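Local coordinates for protein glycosyl hydrolase (Streptomyces cattleya, PDB 7LR8) that probably hydrolyses the Manβ1-4GlcNAc disaccharide of the N-glycan core as a family GH5 glycosidase of subfamily 18, at residues 384-389 with 396-401. The protein carries 1 engineered substitution. Numbering follows the deposited sequence.
Sequences EAFMRL and PTTVLA
Leu389 and Pro396 bring the two backbones together, their CA atoms 6.4 Å apart, where the connection from helix 381-391 comes round to the start of strand 397-400. Beyond this point the strand runs away from the helix, and no hydrogen bond links the two segments. Within the helix, Arg388 N and Leu389 N bond back to Glu384 O and Ala385 O. Apolar side chains make most of the junction, with the pyrrolidine ring of Pro396 set against Phe386 and Leu389. Pro396 CG lies over one face of the Phe386 ring, displaced toward the rim near CE2, in a CH-pi contact 3.8 Å from the centroid and 18° off the ring normal. The same CG also meets Leu389 CB at 3.8 Å, while Leu389 CD1 reaches Pro396 CB at 4.0 Å. Phe386 has CG anti to its own backbone N (chi1 -176°), which carries the ring over to the proline although its CB starts off to one side. Its CE2 also comes within 3.4 Å of Pro396 O, a carbonyl hydrogen-bonded by Arg356 NH1. Thr398 adds its methyl, CG2 standing 4.1 Å from Phe386 CD2, and turns its hydroxyl to Glu251 O. With an alanine here in place of Phe386 the ring over Pro396 CG is lost, and a gap is likely to open between the helix and the start of the strand. The contact closes a beta-alpha-beta unit of strand 358-362, helix 381-391 and strand 397-400, in a small parallel sheet beside the eight-stranded barrel, well away from the glycan pocket. Thr397 and Val399 bond through their backbones to strand 358-362, and Phe386 also meets Tyr248 and Glu251 of helix 240-253, joining this appendage to the barrel.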
# COMPACT_ATOMS: atom_id res chain seq x y z
N GLU B 384 -16.00 14.34 -33.42
CA GLU B 384 -15.68 14.38 -34.85
C GLU B 384 -16.10 15.70 -35.48
O GLU B 384 -15.40 16.21 -36.36
CB GLU B 384 -16.34 13.20 -35.57
CG GLU B 384 -16.00 11.86 -34.91
CD GLU B 384 -16.02 10.69 -35.87
OE1 GLU B 384 -16.79 10.71 -36.86
OE2 GLU B 384 -15.26 9.72 -35.63
N ALA B 385 -17.22 16.27 -35.05
CA ALA B 385 -17.60 17.58 -35.58
C ALA B 385 -16.60 18.65 -35.17
O ALA B 385 -16.30 19.56 -35.96
CB ALA B 385 -19.01 17.97 -35.13
N PHE B 386 -16.06 18.57 -33.95
CA PHE B 386 -15.07 19.55 -33.52
C PHE B 386 -13.81 19.44 -34.36
O PHE B 386 -13.22 20.45 -34.76
CB PHE B 386 -14.73 19.36 -32.04
CG PHE B 386 -13.77 20.41 -31.49
CD1 PHE B 386 -12.40 20.27 -31.64
CD2 PHE B 386 -14.26 21.52 -30.81
CE1 PHE B 386 -11.52 21.23 -31.15
CE2 PHE B 386 -13.40 22.50 -30.31
CZ PHE B 386 -12.02 22.35 -30.47
N MET B 387 -13.37 18.21 -34.64
CA MET B 387 -12.16 18.02 -35.42
C MET B 387 -12.36 18.46 -36.87
O MET B 387 -11.41 18.94 -37.49
CB MET B 387 -11.71 16.57 -35.36
CG MET B 387 -11.26 16.14 -33.96
SD MET B 387 -10.01 17.27 -33.29
CE MET B 387 -9.80 16.57 -31.64
N ARG B 388 -13.57 18.30 -37.42
CA ARG B 388 -13.79 18.74 -38.79
C ARG B 388 -13.80 20.27 -38.86
O ARG B 388 -13.19 20.85 -39.77
CB ARG B 388 -15.10 18.16 -39.33
N LEU B 389 -14.47 20.93 -37.91
CA LEU B 389 -14.41 22.38 -37.86
C LEU B 389 -12.97 22.86 -37.69
O LEU B 389 -12.56 23.86 -38.28
CB LEU B 389 -15.27 22.91 -36.71
CG LEU B 389 -16.78 22.89 -36.89
CD1 LEU B 389 -17.46 23.13 -35.55
CD2 LEU B 389 -17.20 23.93 -37.92
N PRO B 396 -12.95 26.30 -33.59
CA PRO B 396 -14.19 26.23 -32.80
C PRO B 396 -13.92 26.28 -31.30
O PRO B 396 -12.91 25.78 -30.80
CB PRO B 396 -14.78 24.87 -33.20
CG PRO B 396 -13.57 24.03 -33.54
CD PRO B 396 -12.62 25.02 -34.23
N THR B 397 -14.87 26.90 -30.58
CA THR B 397 -15.06 26.62 -29.16
C THR B 397 -16.30 25.73 -29.04
O THR B 397 -16.81 25.21 -30.04
CB THR B 397 -15.19 27.91 -28.33
OG1 THR B 397 -15.21 27.57 -26.93
CG2 THR B 397 -16.46 28.68 -28.68
N THR B 398 -16.78 25.54 -27.81
CA THR B 398 -17.98 24.74 -27.57
C THR B 398 -18.97 25.52 -26.72
O THR B 398 -18.61 26.47 -26.00
CB THR B 398 -17.67 23.38 -26.90
OG1 THR B 398 -17.15 23.58 -25.57
CG2 THR B 398 -16.66 22.60 -27.72
N VAL B 399 -20.24 25.14 -26.82
CA VAL B 399 -21.31 25.74 -26.03
C VAL B 399 -22.33 24.65 -25.70
O VAL B 399 -22.62 23.79 -26.54
CB VAL B 399 -21.96 26.93 -26.77
CG1 VAL B 399 -22.66 26.48 -28.05
CG2 VAL B 399 -22.95 27.67 -25.85
N LEU B 400 -22.84 24.66 -24.47
CA LEU B 400 -23.84 23.68 -24.07
C LEU B 400 -25.16 23.92 -24.78
O LEU B 400 -25.55 25.05 -25.07
CB LEU B 400 -24.06 23.72 -22.56
CG LEU B 400 -23.01 23.07 -21.67
CD1 LEU B 400 -23.48 23.15 -20.22
CD2 LEU B 400 -22.77 21.62 -22.09
N ALA B 401 -25.87 22.81 -25.06
CA ALA B 401 -27.19 22.90 -25.68
C ALA B 401 -28.09 23.88 -24.94
O ALA B 401 -28.82 24.66 -25.57
CB ALA B 401 -27.83 21.51 -25.72